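Local coordinates for fibrillarin-like rRNA/tRNA 2'-O-methyltransferase (Archaeoglobus fulgidus, PDB 1NT2), which transfers the methyl group of S-adenosyl-L-methionine to ribose 2'-hydroxyls of rRNA and tRNA, at sites chosen by a guide RNA in box C/D particles, at residues Ala45-Lys49 against Ser194-His199; Ile140-Lys144 against Glu182-Phe187; Met160-Arg164 against Glu174-Ser178. All blocks are in the same frame, centred on the assembly; numbering follows the deposited sequence.

Contact 1 of 3, residues Ala45-Lys49 against Ser194-His199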
ATOM      1  N   ALA A  45      13.166 -32.372 -38.865  1.00 31.09           N
ATOM      2  CA  ALA A  45      11.832 -32.954 -38.832  1.00 32.63           C
ATOM      3  C   ALA A  45      11.071 -32.640 -40.121  1.00 32.89           C
ATOM      4  O   ALA A  45      10.439 -33.516 -40.709  1.00 31.43           O
ATOM      5  CB  ALA A  45      11.068 -32.424 -37.630  1.00 33.98           C
ATOM      6  N   MET A  46      11.129 -31.383 -40.556  1.00 34.65           N
ATOM      7  CA  MET A  46      10.449 -30.969 -41.784  1.00 36.28           C
ATOM      8  C   MET A  46      10.948 -31.827 -42.937  1.00 36.84           C
ATOM      9  O   MET A  46      10.170 -32.283 -43.776  1.00 36.69           O
ATOM     10  CB  MET A  46      10.737 -29.499 -42.101  1.00 35.70           C
ATOM     11  CG  MET A  46      10.196 -29.066 -43.457  1.00 36.05           C
ATOM     12  SD  MET A  46      11.034 -27.601 -44.073  1.00 38.94           S
ATOM     13  CE  MET A  46      12.745 -28.216 -44.197  1.00 36.75           C
ATOM     14  N   ILE A  47      12.262 -32.019 -42.976  1.00 37.30           N
ATOM     15  CA  ILE A  47      12.886 -32.833 -44.002  1.00 36.56           C
ATOM     16  C   ILE A  47      12.247 -34.218 -43.968  1.00 37.17           C
ATOM     17  O   ILE A  47      11.747 -34.696 -44.987  1.00 37.41           O
ATOM     18  CB  ILE A  47      14.405 -32.952 -43.760  1.00 35.35           C
ATOM     19  CG1 ILE A  47      15.087 -31.634 -44.116  1.00 33.19           C
ATOM     20  CG2 ILE A  47      14.987 -34.090 -44.571  1.00 35.23           C
ATOM     21  CD1 ILE A  47      16.568 -31.639 -43.843  1.00 31.76           C
ATOM     22  N   LEU A  48      12.242 -34.851 -42.795  1.00 37.12           N
ATOM     23  CA  LEU A  48      11.653 -36.182 -42.660  1.00 37.29           C
ATOM     24  C   LEU A  48      10.176 -36.208 -43.008  1.00 38.24           C
ATOM     25  O   LEU A  48       9.704 -37.171 -43.608  1.00 38.50           O
ATOM     26  CB  LEU A  48      11.838 -36.724 -41.249  1.00 35.01           C
ATOM     27  CG  LEU A  48      13.280 -36.912 -40.792  1.00 35.44           C
ATOM     28  CD1 LEU A  48      13.267 -37.585 -39.435  1.00 35.11           C
ATOM     29  CD2 LEU A  48      14.063 -37.747 -41.798  1.00 35.44           C
ATOM     30  N   LYS A  49       9.449 -35.160 -42.627  1.00 39.84           N
ATOM     31  CA  LYS A  49       8.017 -35.072 -42.917  1.00 41.64           C
ATOM     32  C   LYS A  49       7.761 -35.070 -44.410  1.00 42.97           C
ATOM     33  O   LYS A  49       6.616 -35.195 -44.846  1.00 41.59           O
ATOM     34  CB  LYS A  49       7.410 -33.798 -42.322  1.00 42.19           C
ATOM     35  CG  LYS A  49       7.020 -33.915 -40.882  1.00 41.89           C
ATOM     36  CD  LYS A  49       5.923 -34.937 -40.715  1.00 41.34           C
ATOM     37  CE  LYS A  49       5.801 -35.341 -39.260  1.00 41.98           C
ATOM     38  NZ  LYS A  49       4.682 -36.283 -39.050  1.00 42.57           N
ATOM     39  N   SER A 194       2.543 -30.268 -40.410  1.00 54.35           N
ATOM     40  CA  SER A 194       2.979 -30.339 -39.027  1.00 53.77           C
ATOM     41  C   SER A 194       4.041 -31.404 -38.918  1.00 54.49           C
ATOM     42  O   SER A 194       4.114 -32.309 -39.754  1.00 54.48           O
ATOM     43  CB  SER A 194       1.827 -30.699 -38.100  1.00 53.20           C
ATOM     44  OG  SER A 194       1.670 -32.101 -38.032  1.00 52.82           O
ATOM     45  N   LEU A 195       4.856 -31.281 -37.878  1.00 55.51           N
ATOM     46  CA  LEU A 195       5.940 -32.215 -37.598  1.00 56.72           C
ATOM     47  C   LEU A 195       5.406 -33.160 -36.538  1.00 56.41           C
ATOM     48  O   LEU A 195       6.136 -33.576 -35.644  1.00 56.50           O
ATOM     49  CB  LEU A 195       7.134 -31.448 -37.038  1.00 58.08           C
ATOM     50  CG  LEU A 195       7.368 -30.105 -37.738  1.00 58.98           C
ATOM     51  CD1 LEU A 195       8.230 -29.193 -36.869  1.00 58.09           C
ATOM     52  CD2 LEU A 195       7.996 -30.359 -39.102  1.00 58.67           C
ATOM     53  N   MET A 196       4.126 -33.493 -36.670  1.00 56.52           N
ATOM     54  CA  MET A 196       3.402 -34.328 -35.723  1.00 57.57           C
ATOM     55  C   MET A 196       4.149 -35.289 -34.795  1.00 56.64           C
ATOM     56  O   MET A 196       3.982 -35.204 -33.572  1.00 58.28           O
ATOM     57  CB  MET A 196       2.256 -35.053 -36.433  1.00 60.80           C
ATOM     58  CG  MET A 196       0.965 -35.029 -35.598  1.00 64.63           C
ATOM     59  SD  MET A 196       0.867 -33.597 -34.415  1.00 68.91           S
ATOM     60  CE  MET A 196       1.232 -34.415 -32.844  1.00 65.04           C
ATOM     61  N   PRO A 197       4.946 -36.233 -35.326  1.00 54.51           N
ATOM     62  CA  PRO A 197       5.596 -37.062 -34.302  1.00 52.98           C
ATOM     63  C   PRO A 197       6.625 -36.265 -33.481  1.00 52.56           C
ATOM     64  O   PRO A 197       6.536 -36.162 -32.247  1.00 52.30           O
ATOM     65  CB  PRO A 197       6.248 -38.170 -35.123  1.00 51.08           C
ATOM     66  CG  PRO A 197       5.294 -38.347 -36.238  1.00 51.59           C
ATOM     67  CD  PRO A 197       4.958 -36.920 -36.625  1.00 52.10           C
ATOM     68  N   TYR A 198       7.580 -35.677 -34.195  1.00 51.56           N
ATOM     69  CA  TYR A 198       8.673 -34.913 -33.612  1.00 50.80           C
ATOM     70  C   TYR A 198       8.318 -33.691 -32.773  1.00 50.87           C
ATOM     71  O   TYR A 198       8.882 -33.509 -31.693  1.00 50.79           O
ATOM     72  CB  TYR A 198       9.628 -34.544 -34.735  1.00 50.72           C
ATOM     73  CG  TYR A 198       9.993 -35.767 -35.536  1.00 50.45           C
ATOM     74  CD1 TYR A 198      10.895 -36.704 -35.035  1.00 50.55           C
ATOM     75  CD2 TYR A 198       9.363 -36.045 -36.744  1.00 49.91           C
ATOM     76  CE1 TYR A 198      11.155 -37.887 -35.717  1.00 49.34           C
ATOM     77  CE2 TYR A 198       9.616 -37.226 -37.430  1.00 49.00           C
ATOM     78  CZ  TYR A 198      10.512 -38.141 -36.908  1.00 48.80           C
ATOM     79  OH  TYR A 198      10.759 -39.317 -37.570  1.00 49.54           O
ATOM     80  N   HIS A 199       7.399 -32.860 -33.259  1.00 51.05           N
ATOM     81  CA  HIS A 199       6.981 -31.667 -32.524  1.00 51.81           C
ATOM     82  C   HIS A 199       5.475 -31.503 -32.539  1.00 53.00           C
ATOM     83  O   HIS A 199       4.933 -30.791 -33.373  1.00 53.15           O
ATOM     84  CB  HIS A 199       7.652 -30.437 -33.116  1.00 50.66           C
ATOM     85  CG  HIS A 199       9.143 -30.497 -33.050  1.00 49.96           C
ATOM     86  ND1 HIS A 199       9.886 -31.359 -33.828  1.00 49.33           N
ATOM     87  CD2 HIS A 199      10.026 -29.861 -32.245  1.00 49.09           C
ATOM     88  CE1 HIS A 199      11.163 -31.253 -33.506  1.00 49.09           C
ATOM     89  NE2 HIS A 199      11.275 -30.352 -32.548  1.00 49.87           N
TER

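Contact 2 of 3, residues Ile140-Lys144 against Glu182-Phe187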
ATOM      1  N   ILE A 140       4.722 -13.878 -36.959  1.00 33.27           N
ATOM      2  CA  ILE A 140       4.581 -13.460 -38.346  1.00 30.35           C
ATOM      3  C   ILE A 140       5.020 -12.021 -38.636  1.00 29.83           C
ATOM      4  O   ILE A 140       5.460 -11.705 -39.742  1.00 27.03           O
ATOM      5  CB  ILE A 140       3.139 -13.674 -38.801  1.00 28.85           C
ATOM      6  CG1 ILE A 140       2.702 -15.086 -38.435  1.00 27.25           C
ATOM      7  CG2 ILE A 140       3.037 -13.514 -40.295  1.00 29.92           C
ATOM      8  CD1 ILE A 140       3.672 -16.152 -38.900  1.00 26.90           C
ATOM      9  N   GLU A 141       4.898 -11.150 -37.644  1.00 30.75           N
ATOM     10  CA  GLU A 141       5.318  -9.769 -37.815  1.00 31.55           C
ATOM     11  C   GLU A 141       6.838  -9.739 -37.940  1.00 30.46           C
ATOM     12  O   GLU A 141       7.381  -9.215 -38.906  1.00 30.01           O
ATOM     13  CB  GLU A 141       4.894  -8.933 -36.611  1.00 34.08           C
ATOM     14  CG  GLU A 141       3.394  -8.734 -36.470  1.00 38.87           C
ATOM     15  CD  GLU A 141       2.939  -7.346 -36.917  1.00 41.73           C
ATOM     16  OE1 GLU A 141       3.082  -7.026 -38.125  1.00 42.28           O
ATOM     17  OE2 GLU A 141       2.440  -6.578 -36.055  1.00 42.07           O
ATOM     18  N   ILE A 142       7.520 -10.309 -36.954  1.00 30.07           N
ATOM     19  CA  ILE A 142       8.977 -10.339 -36.957  1.00 29.11           C
ATOM     20  C   ILE A 142       9.465 -11.003 -38.226  1.00 28.80           C
ATOM     21  O   ILE A 142      10.455 -10.575 -38.824  1.00 29.74           O
ATOM     22  CB  ILE A 142       9.547 -11.114 -35.739  1.00 28.21           C
ATOM     23  CG1 ILE A 142       8.998 -10.523 -34.443  1.00 28.26           C
ATOM     24  CG2 ILE A 142      11.062 -11.008 -35.707  1.00 25.49           C
ATOM     25  CD1 ILE A 142       9.467 -11.242 -33.208  1.00 28.03           C
ATOM     26  N   LEU A 143       8.778 -12.051 -38.651  1.00 27.23           N
ATOM     27  CA  LEU A 143       9.205 -12.708 -39.864  1.00 28.00           C
ATOM     28  C   LEU A 143       8.992 -11.789 -41.071  1.00 29.28           C
ATOM     29  O   LEU A 143       9.792 -11.791 -42.013  1.00 30.00           O
ATOM     30  CB  LEU A 143       8.462 -14.030 -40.044  1.00 26.49           C
ATOM     31  CG  LEU A 143       8.764 -14.824 -41.320  1.00 26.31           C
ATOM     32  CD1 LEU A 143       7.800 -14.396 -42.412  1.00 26.55           C
ATOM     33  CD2 LEU A 143      10.224 -14.640 -41.749  1.00 24.18           C
ATOM     34  N   LYS A 144       7.930 -10.989 -41.038  1.00 30.22           N
ATOM     35  CA  LYS A 144       7.639 -10.075 -42.144  1.00 29.66           C
ATOM     36  C   LYS A 144       8.639  -8.943 -42.244  1.00 28.30           C
ATOM     37  O   LYS A 144       9.278  -8.773 -43.274  1.00 27.42           O
ATOM     38  CB  LYS A 144       6.224  -9.500 -42.020  1.00 30.24           C
ATOM     39  CG  LYS A 144       5.153 -10.505 -42.362  1.00 31.30           C
ATOM     40  CD  LYS A 144       3.805  -9.848 -42.526  1.00 34.17           C
ATOM     41  CE  LYS A 144       2.788 -10.858 -43.035  1.00 36.44           C
ATOM     42  NZ  LYS A 144       1.422 -10.282 -43.178  1.00 38.38           N
ATOM     43  N   GLU A 182      -2.794 -14.790 -42.676  1.00 65.52           N
ATOM     44  CA  GLU A 182      -2.118 -13.543 -42.333  1.00 66.11           C
ATOM     45  C   GLU A 182      -0.760 -13.410 -43.027  1.00 66.13           C
ATOM     46  O   GLU A 182      -0.348 -12.311 -43.401  1.00 65.71           O
ATOM     47  CB  GLU A 182      -1.929 -13.450 -40.814  1.00 66.31           C
ATOM     48  CG  GLU A 182      -1.569 -12.051 -40.306  1.00 67.53           C
ATOM     49  CD  GLU A 182      -0.084 -11.864 -40.027  1.00 67.60           C
ATOM     50  OE1 GLU A 182       0.445 -12.525 -39.107  1.00 67.75           O
ATOM     51  OE2 GLU A 182       0.556 -11.048 -40.723  1.00 67.51           O
ATOM     52  N   MET A 183      -0.073 -14.534 -43.208  1.00 66.14           N
ATOM     53  CA  MET A 183       1.237 -14.515 -43.839  1.00 66.08           C
ATOM     54  C   MET A 183       1.176 -14.559 -45.358  1.00 66.76           C
ATOM     55  O   MET A 183       2.150 -14.237 -46.039  1.00 66.99           O
ATOM     56  CB  MET A 183       2.082 -15.680 -43.334  1.00 64.39           C
ATOM     57  CG  MET A 183       3.509 -15.597 -43.801  1.00 62.85           C
ATOM     58  SD  MET A 183       4.510 -16.878 -43.116  1.00 61.50           S
ATOM     59  CE  MET A 183       4.590 -18.006 -44.475  1.00 61.14           C
ATOM     60  N   GLU A 184       0.031 -14.963 -45.889  1.00 67.67           N
ATOM     61  CA  GLU A 184      -0.134 -15.039 -47.331  1.00 68.49           C
ATOM     62  C   GLU A 184       0.025 -13.666 -47.988  1.00 67.32           C
ATOM     63  O   GLU A 184       0.629 -13.545 -49.054  1.00 67.12           O
ATOM     64  CB  GLU A 184      -1.510 -15.616 -47.670  1.00 71.18           C
ATOM     65  CG  GLU A 184      -1.719 -15.824 -49.158  1.00 74.84           C
ATOM     66  CD  GLU A 184      -0.625 -16.682 -49.773  1.00 76.71           C
ATOM     67  OE1 GLU A 184      -0.582 -17.899 -49.484  1.00 77.80           O
ATOM     68  OE2 GLU A 184       0.198 -16.132 -50.536  1.00 77.54           O
ATOM     69  N   GLY A 185      -0.510 -12.637 -47.337  1.00 65.43           N
ATOM     70  CA  GLY A 185      -0.438 -11.290 -47.872  1.00 63.31           C
ATOM     71  C   GLY A 185       0.926 -10.763 -48.289  1.00 62.60           C
ATOM     72  O   GLY A 185       1.012  -9.692 -48.884  1.00 62.98           O
ATOM     73  N   ASP A 186       1.997 -11.491 -48.001  1.00 62.00           N
ATOM     74  CA  ASP A 186       3.333 -11.018 -48.362  1.00 60.82           C
ATOM     75  C   ASP A 186       4.157 -12.083 -49.061  1.00 59.62           C
ATOM     76  O   ASP A 186       5.033 -11.780 -49.867  1.00 58.32           O
ATOM     77  CB  ASP A 186       4.088 -10.567 -47.108  1.00 62.31           C
ATOM     78  CG  ASP A 186       3.424  -9.389 -46.402  1.00 63.91           C
ATOM     79  OD1 ASP A 186       2.172  -9.324 -46.357  1.00 64.06           O
ATOM     80  OD2 ASP A 186       4.166  -8.534 -45.871  1.00 64.48           O
ATOM     81  N   PHE A 187       3.875 -13.338 -48.746  1.00 59.74           N
ATOM     82  CA  PHE A 187       4.619 -14.442 -49.326  1.00 60.52           C
ATOM     83  C   PHE A 187       3.750 -15.333 -50.187  1.00 60.86           C
ATOM     84  O   PHE A 187       2.523 -15.232 -50.176  1.00 60.40           O
ATOM     85  CB  PHE A 187       5.234 -15.276 -48.203  1.00 60.81           C
ATOM     86  CG  PHE A 187       6.080 -14.478 -47.260  1.00 61.65           C
ATOM     87  CD1 PHE A 187       7.428 -14.254 -47.531  1.00 62.53           C
ATOM     88  CD2 PHE A 187       5.520 -13.895 -46.133  1.00 61.83           C
ATOM     89  CE1 PHE A 187       8.207 -13.456 -46.690  1.00 62.24           C
ATOM     90  CE2 PHE A 187       6.287 -13.094 -45.285  1.00 62.26           C
ATOM     91  CZ  PHE A 187       7.634 -12.873 -45.565  1.00 62.49           C
TER

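Contact 3 of 3, residues Met160-Arg164 against Glu174-Ser178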
ATOM      1  N   MET A 160       8.981 -21.772 -38.514  1.00 36.97           N
ATOM      2  CA  MET A 160       8.343 -22.755 -37.656  1.00 36.99           C
ATOM      3  C   MET A 160       7.332 -22.012 -36.769  1.00 37.38           C
ATOM      4  O   MET A 160       7.572 -20.877 -36.346  1.00 38.59           O
ATOM      5  CB  MET A 160       9.393 -23.483 -36.811  1.00 37.26           C
ATOM      6  CG  MET A 160      10.515 -24.168 -37.611  1.00 38.56           C
ATOM      7  SD  MET A 160      10.002 -25.196 -39.030  1.00 38.63           S
ATOM      8  CE  MET A 160       8.827 -26.278 -38.264  1.00 39.15           C
ATOM      9  N   VAL A 161       6.197 -22.642 -36.497  1.00 36.78           N
ATOM     10  CA  VAL A 161       5.163 -22.000 -35.694  1.00 36.82           C
ATOM     11  C   VAL A 161       4.560 -22.899 -34.613  1.00 38.10           C
ATOM     12  O   VAL A 161       4.219 -24.058 -34.857  1.00 39.12           O
ATOM     13  CB  VAL A 161       4.023 -21.476 -36.614  1.00 34.89           C
ATOM     14  CG1 VAL A 161       2.857 -20.949 -35.798  1.00 32.23           C
ATOM     15  CG2 VAL A 161       4.564 -20.396 -37.514  1.00 33.85           C
ATOM     16  N   LYS A 162       4.438 -22.354 -33.412  1.00 37.96           N
ATOM     17  CA  LYS A 162       3.845 -23.081 -32.306  1.00 38.41           C
ATOM     18  C   LYS A 162       2.493 -22.429 -32.092  1.00 40.37           C
ATOM     19  O   LYS A 162       2.425 -21.336 -31.536  1.00 41.77           O
ATOM     20  CB  LYS A 162       4.703 -22.928 -31.052  1.00 37.58           C
ATOM     21  CG  LYS A 162       4.095 -23.521 -29.799  1.00 35.08           C
ATOM     22  CD  LYS A 162       5.123 -23.594 -28.694  1.00 35.52           C
ATOM     23  CE  LYS A 162       4.503 -24.098 -27.407  1.00 36.45           C
ATOM     24  NZ  LYS A 162       3.863 -25.433 -27.549  1.00 35.70           N
ATOM     25  N   ALA A 163       1.429 -23.086 -32.548  1.00 41.06           N
ATOM     26  CA  ALA A 163       0.077 -22.551 -32.400  1.00 42.03           C
ATOM     27  C   ALA A 163      -0.120 -21.765 -31.102  1.00 42.89           C
ATOM     28  O   ALA A 163      -0.414 -20.572 -31.147  1.00 42.38           O
ATOM     29  CB  ALA A 163      -0.942 -23.680 -32.484  1.00 42.81           C
ATOM     30  N   ARG A 164       0.050 -22.429 -29.957  1.00 43.90           N
ATOM     31  CA  ARG A 164      -0.116 -21.789 -28.649  1.00 45.97           C
ATOM     32  C   ARG A 164       0.673 -20.487 -28.477  1.00 46.38           C
ATOM     33  O   ARG A 164       0.246 -19.584 -27.760  1.00 46.17           O
ATOM     34  CB  ARG A 164       0.296 -22.743 -27.529  1.00 47.99           C
ATOM     35  CG  ARG A 164      -0.197 -24.152 -27.681  1.00 51.84           C
ATOM     36  CD  ARG A 164      -0.189 -24.864 -26.337  1.00 55.51           C
ATOM     37  NE  ARG A 164      -1.409 -24.588 -25.581  1.00 58.84           N
ATOM     38  CZ  ARG A 164      -2.629 -24.975 -25.959  1.00 61.13           C
ATOM     39  NH1 ARG A 164      -2.797 -25.661 -27.086  1.00 61.95           N
ATOM     40  NH2 ARG A 164      -3.687 -24.675 -25.210  1.00 62.32           N
ATOM     41  N   GLU A 174      -7.446 -23.794 -36.100  1.00 80.29           N
ATOM     42  CA  GLU A 174      -7.919 -22.445 -36.368  1.00 79.98           C
ATOM     43  C   GLU A 174      -6.808 -21.417 -36.257  1.00 78.68           C
ATOM     44  O   GLU A 174      -6.824 -20.405 -36.957  1.00 77.80           O
ATOM     45  CB  GLU A 174      -9.059 -22.120 -35.414  1.00 81.80           C
ATOM     46  CG  GLU A 174     -10.213 -23.096 -35.572  1.00 86.11           C
ATOM     47  CD  GLU A 174     -11.197 -23.050 -34.424  1.00 88.45           C
ATOM     48  OE1 GLU A 174     -10.786 -23.323 -33.272  1.00 90.08           O
ATOM     49  OE2 GLU A 174     -12.383 -22.744 -34.676  1.00 89.94           O
ATOM     50  N   VAL A 175      -5.843 -21.680 -35.380  1.00 77.65           N
ATOM     51  CA  VAL A 175      -4.712 -20.774 -35.206  1.00 76.66           C
ATOM     52  C   VAL A 175      -3.828 -20.887 -36.437  1.00 75.73           C
ATOM     53  O   VAL A 175      -3.381 -19.885 -36.989  1.00 76.37           O
ATOM     54  CB  VAL A 175      -3.876 -21.132 -33.968  1.00 76.78           C
ATOM     55  CG1 VAL A 175      -2.682 -20.194 -33.868  1.00 77.25           C
ATOM     56  CG2 VAL A 175      -4.731 -21.036 -32.718  1.00 77.20           C
ATOM     57  N   PHE A 176      -3.571 -22.115 -36.862  1.00 74.35           N
ATOM     58  CA  PHE A 176      -2.764 -22.328 -38.047  1.00 74.03           C
ATOM     59  C   PHE A 176      -3.561 -21.858 -39.267  1.00 73.81           C
ATOM     60  O   PHE A 176      -2.991 -21.480 -40.289  1.00 74.00           O
ATOM     61  CB  PHE A 176      -2.412 -23.810 -38.181  1.00 74.80           C
ATOM     62  CG  PHE A 176      -1.374 -24.285 -37.200  1.00 75.14           C
ATOM     63  CD1 PHE A 176      -1.044 -25.632 -37.123  1.00 74.89           C
ATOM     64  CD2 PHE A 176      -0.711 -23.385 -36.369  1.00 75.56           C
ATOM     65  CE1 PHE A 176      -0.074 -26.079 -36.236  1.00 74.45           C
ATOM     66  CE2 PHE A 176       0.263 -23.821 -35.479  1.00 75.14           C
ATOM     67  CZ  PHE A 176       0.582 -25.170 -35.412  1.00 75.06           C
ATOM     68  N   LYS A 177      -4.885 -21.878 -39.149  1.00 73.27           N
ATOM     69  CA  LYS A 177      -5.758 -21.447 -40.236  1.00 72.11           C
ATOM     70  C   LYS A 177      -5.555 -19.956 -40.470  1.00 70.49           C
ATOM     71  O   LYS A 177      -5.366 -19.511 -41.604  1.00 69.86           O
ATOM     72  CB  LYS A 177      -7.225 -21.710 -39.875  1.00 74.28           C
ATOM     73  CG  LYS A 177      -8.233 -21.233 -40.927  1.00 77.39           C
ATOM     74  CD  LYS A 177      -9.694 -21.512 -40.521  1.00 78.58           C
ATOM     75  CE  LYS A 177     -10.226 -20.529 -39.467  1.00 79.03           C
ATOM     76  NZ  LYS A 177     -10.503 -19.162 -40.012  1.00 78.21           N
ATOM     77  N   SER A 178      -5.591 -19.198 -39.376  1.00 68.13           N
ATOM     78  CA  SER A 178      -5.423 -17.750 -39.412  1.00 65.48           C
ATOM     79  C   SER A 178      -4.032 -17.347 -39.880  1.00 63.83           C
ATOM     80  O   SER A 178      -3.879 -16.698 -40.917  1.00 63.79           O
ATOM     81  CB  SER A 178      -5.682 -17.160 -38.022  1.00 64.85           C
ATOM     82  OG  SER A 178      -5.571 -15.747 -38.034  1.00 64.11           O
TER

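Contact 1 of 3, residues Ala45-Lys49 against Ser194-His199
Ala45 packs against Leu195 and Tyr198, and this apolar core carries the contact. Ala45 CB lies 3.9 Å from CB of Tyr198. The CD2 branch of Leu195 reaches the helix backbone and sits 3.6 Å from the amide N of Met46. The same methyl also meets CB of Met46, whose longer side chain turns off from the loop. Leu48 touches Tyr198 nearer the end of the ring. Leu48 CD1 is 3.8 Å from Tyr198 CZ, and the two side chains lie nearly perpendicular. The Tyr198 ring has CB of Pro197 over one face, offset toward the rim.

Lys49 makes the second kind of contact, with its aliphatic chain. Lys49 CG lies beside the backbone N (chi1 -84°), and a bend at chi2 lays the chain along the loop backbone. Lys49 CD comes within 3.3 Å of the carbonyl O of Ser194. Lys49 CE lies near the ring plane of Tyr198, at the edge.

No hydrogen bond joins the two segments. The hydrogen bonds lie within them. In the helix, Lys49 N bonds to Ala45 O at 2.7 Å. In the loop, Ser194 OG accepts from the backbone N of Met196 at 3.1 Å, which makes an ST turn. His199 N bonds to Leu195 O at 2.8 Å, which closes one turn of the loop after strand 188-194.

The contact joins the C-terminal part of helix 42-48 to the connection between the last two strands of the Rossmann-like methyltransferase sheet. Leu195 and Met46 both continue onto Phe204 of strand 202-209. On strand 155-162, Met46 reaches Val158.

Contact 2 of 3, residues Ile140-Lys144 against Glu182-Phe187
Lys144 NZ donates to Glu182 twice, to the backbone O and to the carboxylate OE2, each at 2.7 Å. The backbone bond meets the carbonyl at a C=O...N angle of 150°. The carboxylate is met on its anti side, 27° out of its plane. Asp186 OD1 adds a weak, longer bond to Lys144 NZ at 3.4 Å and completes a salt-bridge network around the ammonium group. Beyond CG the Lys144 chain is extended, which carries NZ across to the Glu182 segment. The two acidic groups would probably favour its charged form.

These bonds tie helix 139-150 to the C-terminal end of helix 172-184. Both helices pack on the same face of the Rossmann-like methyltransferase sheet, as their shared contacts with Ile159 indicate.

Below the charges the contact is apolar. Ile140 CG2 rests 3.9 Å from Met183 CB. Leu143 CD1 lies 3.5 Å from Phe187 CE2 and 4.2 Å from Met183 SD. Farther in, Phe187 touches Val157 of strand 155-162, and Met183 and Phe187 both reach Ala207 of strand 202-209.

Contact 3 of 3, residues Met160-Arg164 against Glu174-Ser178
Phe176 brings the CE2 and CZ atoms of its ring against Ala163, near where strand 155-162 of the Rossmann-like methyltransferase fold leads into a short, weakly bonded helix. The CE2 atom leads. It lies close to CB and to the backbone N of Ala163, and CZ follows beside it. Val161 makes the second contact with the ring. Val161 CG1 is 3.9 Å from Phe176 CE2, and the two side chains run alongside each other, pointing opposite ways. The carbonyl O of Val161 lies 3.8 Å from Phe176 CZ. The carbonyl C of Lys162 sits at the ring edge, near its plane.

Val175 flanks this on the same helix. Its CB points toward the strand end, and Val175 CG1 lies 4.1 Å from Ala163 CB. The Ala163 methyl thus meets two successive residues of helix 172-184. No hydrogen bond crosses between the segments; van der Waals contact joins them.

The first torsion helps explain the reach of Phe176. With chi1 at -74°, CG stands beside the backbone N, and the ring is carried over to the strand end. A serine here would probably leave the Ala163 methyl and Val161 CG1 without their aromatic partner and open a gap between helix and strand.

Farther out, Phe176 also touches Ile203 of strand 202-209. Val161 and Val175 both meet Ile166, so helix 163-166 closes the side of the contact. Lys162 points away from helix 172-184 and forms a salt bridge with Asp201. Within helix 172-184, Ser178 N bonds to Glu174 O at 3.0 Å, one turn spanning both contact residues. Val175 CG1 ends 3.6 Å from the carbonyl O of Ala163.

Contacts 2 and 3 share helix 172-184. Contact 3 fixes an earlier turn of it to the end of strand 155-162, and contact 2 fixes its C-terminal end to helix 139-150. Their centres are 13 Å apart. Contacts 1 and 3 meet where the side chains of Leu195 and Met160 pack, Leu195 CD1 being 3.3 Å from Met160 CE. Contact 1 does not touch contact 2, whose nearest atoms are about 12 Å away. Contacts 1 and 3 lie nearer the bound S-adenosylmethionine. The side chains of His199 and Lys162 are each about 7 Å from it, and that of Leu143 in contact 2 is about 11 Å away.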